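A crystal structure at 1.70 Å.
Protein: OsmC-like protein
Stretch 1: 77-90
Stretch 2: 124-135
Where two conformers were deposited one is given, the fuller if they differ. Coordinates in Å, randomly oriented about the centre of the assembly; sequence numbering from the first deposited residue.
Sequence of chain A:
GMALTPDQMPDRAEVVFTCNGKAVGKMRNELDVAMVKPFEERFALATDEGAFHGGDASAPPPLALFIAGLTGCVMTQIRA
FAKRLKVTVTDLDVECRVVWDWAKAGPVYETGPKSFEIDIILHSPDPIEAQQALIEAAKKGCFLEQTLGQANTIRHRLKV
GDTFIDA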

ATOM      1  N   GLN A  77      -8.384  -3.803  11.831  1.00 15.62           N
ATOM      2  CA  GLN A  77      -9.736  -4.372  11.761  1.00 15.05           C
ATOM      3  C   GLN A  77      -9.926  -5.477  12.806  1.00 13.79           C
ATOM      4  O   GLN A  77     -10.982  -5.583  13.425  1.00 15.55           O
ATOM      5  N   ILE A  78      -8.912  -6.340  12.981  1.00 14.61           N
ATOM      6  CA  ILE A  78      -8.968  -7.353  14.030  1.00 15.34           C
ATOM      7  C   ILE A  78      -9.231  -6.728  15.394  1.00 15.25           C
ATOM      8  O   ILE A  78     -10.121  -7.149  16.157  1.00 16.01           O
ATOM      9  N   ARG A  79      -8.466  -5.682  15.710  1.00 15.24           N
ATOM     10  CA  ARG A  79      -8.585  -5.007  16.988  1.00 15.83           C
ATOM     11  C   ARG A  79      -9.909  -4.270  17.148  1.00 17.72           C
ATOM     12  O   ARG A  79     -10.487  -4.311  18.231  1.00 18.47           O
ATOM     13  N   ALA A  80     -10.393  -3.645  16.081  1.00 15.53           N
ATOM     14  CA  ALA A  80     -11.657  -2.909  16.096  1.00 15.12           C
ATOM     15  C   ALA A  80     -12.865  -3.843  16.229  1.00 17.01           C
ATOM     16  O   ALA A  80     -13.872  -3.489  16.831  1.00 15.88           O
ATOM     17  N   PHE A  81     -12.770  -5.030  15.659  1.00 13.32           N
ATOM     18  CA  PHE A  81     -13.935  -5.925  15.584  1.00 13.83           C
ATOM     19  C   PHE A  81     -13.965  -6.997  16.688  1.00 13.73           C
ATOM     20  O   PHE A  81     -15.006  -7.607  16.912  1.00 15.30           O
ATOM     21  N   ALA A  82     -12.851  -7.218  17.374  1.00 15.22           N
ATOM     22  CA  ALA A  82     -12.756  -8.383  18.278  1.00 15.60           C
ATOM     23  C   ALA A  82     -13.846  -8.434  19.319  1.00 16.12           C
ATOM     24  O   ALA A  82     -14.591  -9.415  19.444  1.00 16.68           O
ATOM     25  N   LYS A  83     -14.006  -7.376  20.093  1.00 16.20           N
ATOM     26  CA  LYS A  83     -15.017  -7.426  21.151  1.00 18.36           C
ATOM     27  C   LYS A  83     -16.441  -7.515  20.599  1.00 16.35           C
ATOM     28  O   LYS A  83     -17.276  -8.259  21.146  1.00 17.49           O
ATOM     29  N   ARG A  84     -16.700  -6.779  19.529  1.00 16.76           N
ATOM     30  CA  ARG A  84     -17.999  -6.822  18.865  1.00 17.68           C
ATOM     31  C   ARG A  84     -18.374  -8.248  18.462  1.00 18.51           C
ATOM     32  O   ARG A  84     -19.525  -8.635  18.506  1.00 18.78           O
ATOM     33  N   LEU A  85     -17.378  -9.022  18.045  1.00 16.65           N
ATOM     34  CA  LEU A  85     -17.581 -10.418  17.616  1.00 15.78           C
ATOM     35  C   LEU A  85     -17.237 -11.464  18.717  1.00 17.21           C
ATOM     36  O   LEU A  85     -17.095 -12.676  18.437  1.00 17.97           O
ATOM     37  N   LYS A  86     -17.130 -10.983  19.956  1.00 16.28           N
ATOM     38  CA  LYS A  86     -17.019 -11.803  21.151  1.00 18.17           C
ATOM     39  C   LYS A  86     -15.728 -12.603  21.232  1.00 20.06           C
ATOM     40  O   LYS A  86     -15.698 -13.699  21.822  1.00 20.28           O
ATOM     41  N   VAL A  87     -14.648 -12.049  20.688  1.00 15.60           N
ATOM     42  CA  VAL A  87     -13.349 -12.683  20.726  1.00 14.94           C
ATOM     43  C   VAL A  87     -12.393 -11.861  21.579  1.00 17.94           C
ATOM     44  O   VAL A  87     -12.260 -10.652  21.388  1.00 18.48           O
ATOM     45  N   THR A  88     -11.743 -12.531  22.521  1.00 14.22           N
ATOM     46  CA  THR A  88     -10.641 -11.955  23.285  1.00 13.77           C
ATOM     47  C   THR A  88      -9.337 -12.230  22.569  1.00 16.92           C
ATOM     48  O   THR A  88      -8.991 -13.382  22.259  1.00 16.15           O
ATOM     49  N   VAL A  89      -8.614 -11.157  22.297  1.00 17.20           N
ATOM     50  CA  VAL A  89      -7.304 -11.188  21.601  1.00 16.63           C
ATOM     51  C   VAL A  89      -6.278 -10.586  22.531  1.00 19.19           C
ATOM     52  O   VAL A  89      -6.533  -9.543  23.133  1.00 20.01           O
ATOM     53  N   THR A  90      -5.124 -11.237  22.656  0.50 18.67           N
ATOM     54  CA  THR A  90      -4.038 -10.752  23.520  0.50 18.22           C
ATOM     55  C   THR A  90      -2.745 -10.750  22.709  0.50 18.35           C
ATOM     56  O   THR A  90      -2.488 -11.690  21.975  0.50 17.20           O
ATOM     57  N   SER A 124      -5.891 -16.335  21.717  1.00 15.32           N
ATOM     58  CA  SER A 124      -7.268 -16.201  22.138  1.00 15.29           C
ATOM     59  C   SER A 124      -7.735 -17.418  22.918  1.00 14.83           C
ATOM     60  O   SER A 124      -7.397 -18.534  22.552  1.00 17.77           O
ATOM     61  N   PRO A 125      -8.550 -17.220  23.964  1.00 14.43           N
ATOM     62  CA  PRO A 125      -9.132 -18.338  24.693  1.00 15.66           C
ATOM     63  C   PRO A 125     -10.462 -18.853  24.122  1.00 16.25           C
ATOM     64  O   PRO A 125     -11.140 -19.655  24.780  1.00 19.76           O
ATOM     65  N   ASP A 126     -10.855 -18.345  22.954  1.00 15.70           N
ATOM     66  CA  ASP A 126     -12.159 -18.605  22.358  1.00 14.65           C
ATOM     67  C   ASP A 126     -12.155 -19.745  21.336  1.00 14.82           C
ATOM     68  O   ASP A 126     -11.080 -20.181  20.904  1.00 13.78           O
ATOM     69  N   PRO A 127     -13.349 -20.215  20.920  1.00 13.76           N
ATOM     70  CA  PRO A 127     -13.407 -21.253  19.904  1.00 14.74           C
ATOM     71  C   PRO A 127     -12.750 -20.821  18.611  1.00 15.18           C
ATOM     72  O   PRO A 127     -12.801 -19.641  18.223  1.00 16.10           O
ATOM     73  N   ILE A 128     -12.151 -21.790  17.941  1.00 15.40           N
ATOM     74  CA  ILE A 128     -11.491 -21.520  16.651  1.00 16.08           C
ATOM     75  C   ILE A 128     -12.487 -20.892  15.651  1.00 15.03           C
ATOM     76  O   ILE A 128     -12.121 -19.978  14.931  1.00 15.59           O
ATOM     77  N   GLU A 129     -13.729 -21.381  15.652  0.50 16.20           N
ATOM     78  CA  GLU A 129     -14.808 -20.868  14.760  0.50 18.35           C
ATOM     79  C   GLU A 129     -15.054 -19.363  14.961  0.50 17.72           C
ATOM     80  O   GLU A 129     -15.341 -18.614  14.012  0.50 17.34           O
ATOM     81  N   ALA A 130     -14.973 -18.938  16.216  1.00 14.63           N
ATOM     82  CA  ALA A 130     -15.159 -17.521  16.574  1.00 16.67           C
ATOM     83  C   ALA A 130     -13.988 -16.669  16.053  1.00 14.81           C
ATOM     84  O   ALA A 130     -14.153 -15.522  15.572  1.00 14.95           O
ATOM     85  N   GLN A 131     -12.782 -17.238  16.179  1.00 13.82           N
ATOM     86  CA  GLN A 131     -11.562 -16.587  15.698  1.00 13.79           C
ATOM     87  C   GLN A 131     -11.585 -16.468  14.177  1.00 15.01           C
ATOM     88  O   GLN A 131     -11.225 -15.444  13.596  1.00 15.77           O
ATOM     89  N   GLN A 132     -12.013 -17.532  13.504  1.00 15.60           N
ATOM     90  CA  GLN A 132     -12.166 -17.486  12.052  1.00 15.99           C
ATOM     91  C   GLN A 132     -13.207 -16.436  11.617  1.00 15.08           C
ATOM     92  O   GLN A 132     -12.975 -15.731  10.611  1.00 16.78           O
ATOM     93  N   ALA A 133     -14.311 -16.306  12.347  1.00 16.49           N
ATOM     94  CA  ALA A 133     -15.354 -15.302  12.026  1.00 14.81           C
ATOM     95  C   ALA A 133     -14.734 -13.906  12.100  1.00 14.03           C
ATOM     96  O   ALA A 133     -14.995 -13.046  11.249  1.00 15.23           O
ATOM     97  N   LEU A 134     -13.910 -13.700  13.124  1.00 14.75           N
ATOM     98  CA  LEU A 134     -13.236 -12.383  13.317  1.00 14.36           C
ATOM     99  C   LEU A 134     -12.288 -12.119  12.153  1.00 14.71           C
ATOM    100  O   LEU A 134     -12.260 -11.012  11.588  1.00 14.95           O
ATOM    101  N   ILE A 135     -11.480 -13.108  11.764  1.00 14.04           N
ATOM    102  CA  ILE A 135     -10.578 -12.918  10.620  1.00 15.33           C
ATOM    103  C   ILE A 135     -11.338 -12.630   9.310  1.00 15.42           C
ATOM    104  O   ILE A 135     -10.958 -11.725   8.566  1.00 16.23           O
TER

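This is a mainly apolar contact, centred on Leu134 and Val87, with a small polar cluster at one end where Thr88 meets Ser124 and Asp126.

Leu134 loses more surface to the other stretch than any other residue here. Its CA-to-CB bond points sideways, but the t rotamer at chi1, with chi2 at p, brings the end of the side chain nearer to stretch 1. Leu134 CD1 lies 3.6 Å from Phe81 CB and 4.1 Å from Leu85 CD1. Leu134 CD2 lies 4.0 Å from Ile78 CG2 and 4.0 Å from Ala82 CB. Leu134 CD2 is also 3.9 Å from Val87 CG1 and 3.9 Å from Val89 CG2. One leucine thus touches both the helix of stretch 1 and the chain that follows its turn.

The partners differ in direction. Phe81 points toward stretch 2 at CB, but its ring, with chi1 at m, leads away, so CB makes the contact. Leu85 points toward stretch 2 with chi1 m and chi2 t. Leu85 CD1 packs 3.9 Å from Leu134 CA. Ile78 points sideways with the same m, t pair. Val89 points away, yet its CG2 still reaches Leu134.

Val87 points toward stretch 2 with chi1 t. Val87 CG2 sits 3.9 Å from Ala130 CB and 3.4 Å from Ala130 O. Val87 CG1 is 3.7 Å from Ser124 OG. Ala130 also points toward stretch 1, and its short side chain meets the valine directly.

Lys83 to Lys86 form a type I turn. The side chain of Lys86 starts sideways and leads away. Water 1 links the stretches near this turn. Its O donates to Leu85 O at 2.8 Å and to Ala130 O at 2.9 Å, joining two backbone carbonyls.

The main polar tie is from Thr88 N to Asp126 OD2, a hydrogen bond of 2.7 Å. Asp126 points toward stretch 1, and its chi1 of m places the carboxylate against the backbone there. Ser124, with chi1 t, sets its OG 3.1 Å from Thr88 O and 2.9 Å from Asp126 OD2; its proton cannot be assigned between them. Ser124 OG also accepts a hydrogen bond from Asp126 N at 3.1 Å, within stretch 2. Gln131 NE2 donates to Asp126 O at 2.9 Å, tying the helix back to the loop before it. Beside this cluster, Thr88 CB packs 3.8 Å from Pro125 CD.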

ATOM      1  CB  GLN A  77     -10.029  -4.938  10.368  1.00 18.18           C
ATOM      2  CG  GLN A  77      -9.701  -4.049   9.185  1.00 24.37           C
ATOM      3  CD  GLN A  77     -10.369  -2.760   9.272  1.00 28.49           C
ATOM      4  OE1 GLN A  77     -11.555  -2.701   9.641  1.00 27.76           O
ATOM      5  NE2 GLN A  77      -9.639  -1.691   8.958  1.00 33.08           N
ATOM      6  CB  ILE A  78      -7.700  -8.204  14.051  1.00 13.25           C
ATOM      7  CG1 ILE A  78      -7.611  -9.055  12.783  1.00 15.55           C
ATOM      8  CG2 ILE A  78      -7.650  -9.109  15.296  1.00 15.89           C
ATOM      9  CD1 ILE A  78      -6.249  -9.730  12.583  1.00 17.82           C
ATOM     10  CB  ARG A  79      -7.389  -4.084  17.219  1.00 16.80           C
ATOM     11  CG  ARG A  79      -6.057  -4.819  17.269  1.00 17.79           C
ATOM     12  CD  ARG A  79      -4.878  -3.869  17.411  1.00 18.08           C
ATOM     13  NE  ARG A  79      -4.723  -3.463  18.803  1.00 17.38           N
ATOM     14  CZ  ARG A  79      -3.743  -2.686  19.254  1.00 20.52           C
ATOM     15  NH1 ARG A  79      -2.854  -2.209  18.459  1.00 18.29           N
ATOM     16  NH2 ARG A  79      -3.670  -2.439  20.526  1.00 22.57           N
ATOM     17  CB  ALA A  80     -11.800  -2.053  14.845  1.00 17.78           C
ATOM     18  CB  PHE A  81     -13.959  -6.631  14.234  1.00 14.81           C
ATOM     19  CG  PHE A  81     -14.239  -5.746  13.016  1.00 15.72           C
ATOM     20  CD1 PHE A  81     -14.726  -4.469  13.124  1.00 18.38           C
ATOM     21  CD2 PHE A  81     -14.090  -6.261  11.743  1.00 14.68           C
ATOM     22  CE1 PHE A  81     -14.970  -3.722  11.982  1.00 18.19           C
ATOM     23  CE2 PHE A  81     -14.369  -5.540  10.638  1.00 16.70           C
ATOM     24  CZ  PHE A  81     -14.791  -4.264  10.748  1.00 17.46           C
ATOM     25  CB  ALA A  82     -11.368  -8.408  18.945  1.00 14.67           C
ATOM     26  CB  LYS A  83     -14.878  -6.237  22.100  1.00 21.25           C
ATOM     27  CG  LYS A  83     -15.881  -6.322  23.237  1.00 27.22           C
ATOM     28  CD  LYS A  83     -15.851  -5.104  24.127  1.00 31.06           C
ATOM     29  CE  LYS A  83     -16.866  -5.245  25.285  1.00 43.60           C
ATOM     30  NZ  LYS A  83     -16.586  -6.478  26.062  1.00 49.11           N
ATOM     31  CB  ARG A  84     -17.916  -5.944  17.623  1.00 19.39           C
ATOM     32  CG  ARG A  84     -19.133  -5.827  16.783  1.00 24.62           C
ATOM     33  CD  ARG A  84     -20.303  -5.190  17.510  1.00 26.72           C
ATOM     34  NE  ARG A  84     -20.020  -3.879  18.088  1.00 23.76           N
ATOM     35  CZ  ARG A  84     -19.936  -2.729  17.410  1.00 25.66           C
ATOM     36  NH1 ARG A  84     -20.107  -2.697  16.119  1.00 24.61           N
ATOM     37  NH2 ARG A  84     -19.711  -1.582  18.051  1.00 22.41           N
ATOM     38  CB  LEU A  85     -16.784 -10.655  16.318  1.00 17.19           C
ATOM     39  CG  LEU A  85     -17.219  -9.736  15.138  1.00 17.80           C
ATOM     40  CD1 LEU A  85     -16.359 -10.069  13.905  1.00 19.20           C
ATOM     41  CD2 LEU A  85     -18.737  -9.841  14.836  1.00 19.47           C
ATOM     42  CB  LYS A  86     -18.219 -12.736  21.277  1.00 21.63           C
ATOM     43  CG  LYS A  86     -19.560 -12.087  21.129  1.00 28.87           C
ATOM     44  CD  LYS A  86     -19.806 -11.094  22.183  1.00 31.57           C
ATOM     45  CE  LYS A  86     -21.257 -10.586  22.065  1.00 44.81           C
ATOM     46  NZ  LYS A  86     -22.222 -11.694  22.271  1.00 62.24           N
ATOM     47  CB  VAL A  87     -12.785 -12.913  19.314  1.00 15.56           C
ATOM     48  CG1 VAL A  87     -11.360 -13.516  19.360  1.00 17.42           C
ATOM     49  CG2 VAL A  87     -13.759 -13.774  18.465  1.00 18.69           C
ATOM     50  CB  THR A  88     -10.614 -12.540  24.709  1.00 16.92           C
ATOM     51  OG1 THR A  88     -11.871 -12.272  25.370  1.00 16.88           O
ATOM     52  CG2 THR A  88      -9.413 -11.989  25.517  1.00 20.56           C
ATOM     53  CB  VAL A  89      -7.370 -10.360  20.280  1.00 18.15           C
ATOM     54  CG1 VAL A  89      -5.987 -10.261  19.597  1.00 17.56           C
ATOM     55  CG2 VAL A  89      -8.407 -10.945  19.310  1.00 15.41           C
ATOM     56  CB  THR A  90      -3.883 -11.641  24.778  0.50 21.05           C
ATOM     57  OG1 THR A  90      -5.147 -11.748  25.462  0.50 19.45           O
ATOM     58  CG2 THR A  90      -2.830 -11.076  25.734  0.50 19.53           C
ATOM     59  CB  SER A 124      -8.147 -16.086  20.873  1.00 16.00           C
ATOM     60  OG  SER A 124      -9.539 -16.218  21.147  1.00 16.07           O
ATOM     61  CB  PRO A 125      -9.383 -17.726  26.054  1.00 16.10           C
ATOM     62  CG  PRO A 125      -9.813 -16.350  25.718  1.00 17.19           C
ATOM     63  CD  PRO A 125      -8.927 -15.932  24.581  1.00 16.43           C
ATOM     64  CB  ASP A 126     -12.652 -17.333  21.698  1.00 14.18           C
ATOM     65  CG  ASP A 126     -12.679 -16.170  22.673  1.00 19.85           C
ATOM     66  OD1 ASP A 126     -13.499 -16.172  23.590  1.00 19.61           O
ATOM     67  OD2 ASP A 126     -11.851 -15.266  22.548  1.00 17.25           O
ATOM     68  CB  PRO A 127     -14.922 -21.483  19.708  1.00 15.63           C
ATOM     69  CG  PRO A 127     -15.539 -21.132  21.004  1.00 16.31           C
ATOM     70  CD  PRO A 127     -14.707 -19.923  21.448  1.00 15.01           C
ATOM     71  CB  ILE A 128     -10.843 -22.812  16.065  1.00 17.47           C
ATOM     72  CG1 ILE A 128      -9.592 -23.161  16.887  1.00 16.51           C
ATOM     73  CG2 ILE A 128     -10.464 -22.637  14.579  1.00 18.60           C
ATOM     74  CD1 ILE A 128      -9.131 -24.623  16.662  1.00 22.86           C
ATOM     75  CB  GLU A 129     -16.151 -21.591  15.001  0.50 19.27           C
ATOM     76  CG  GLU A 129     -16.084 -23.093  15.149  0.50 33.50           C
ATOM     77  CD  GLU A 129     -15.828 -23.500  16.577  0.50 25.64           C
ATOM     78  OE1 GLU A 129     -16.815 -23.621  17.360  0.50 36.30           O
ATOM     79  OE2 GLU A 129     -14.647 -23.692  16.894  0.50 16.81           O
ATOM     80  CB  ALA A 130     -15.323 -17.347  18.114  1.00 14.52           C
ATOM     81  CB  GLN A 131     -10.356 -17.381  16.149  1.00 13.41           C
ATOM     82  CG  GLN A 131     -10.159 -17.386  17.685  1.00 14.64           C
ATOM     83  CD  GLN A 131      -8.999 -18.244  18.077  1.00 15.59           C
ATOM     84  OE1 GLN A 131      -7.898 -18.083  17.556  1.00 15.18           O
ATOM     85  NE2 GLN A 131      -9.249 -19.224  18.938  1.00 15.00           N
ATOM     86  CB  GLN A 132     -12.524 -18.869  11.531  1.00 18.11           C
ATOM     87  CG  GLN A 132     -11.336 -19.836  11.620  1.00 19.81           C
ATOM     88  CD  GLN A 132     -11.726 -21.217  11.163  1.00 24.75           C
ATOM     89  OE1 GLN A 132     -12.793 -21.728  11.528  1.00 27.03           O
ATOM     90  NE2 GLN A 132     -10.870 -21.823  10.338  1.00 32.49           N
ATOM     91  CB  ALA A 133     -16.506 -15.394  12.978  1.00 14.73           C
ATOM     92  CB  LEU A 134     -12.475 -12.364  14.621  1.00 13.65           C
ATOM     93  CG  LEU A 134     -11.606 -11.131  14.892  1.00 13.49           C
ATOM     94  CD1 LEU A 134     -12.419  -9.814  14.848  1.00 13.72           C
ATOM     95  CD2 LEU A 134     -10.869 -11.263  16.238  1.00 14.75           C
ATOM     96  CB  ILE A 135      -9.649 -14.115  10.486  1.00 17.68           C
ATOM     97  CG1 ILE A 135      -8.737 -14.138  11.738  1.00 16.58           C
ATOM     98  CG2 ILE A 135      -8.808 -14.012   9.216  1.00 16.54           C
ATOM     99  CD1 ILE A 135      -7.900 -15.457  11.858  1.00 18.56           C
TER
HETATM  100  O   HOH W   1     -16.718 -14.411  16.334  1.00 18.40           O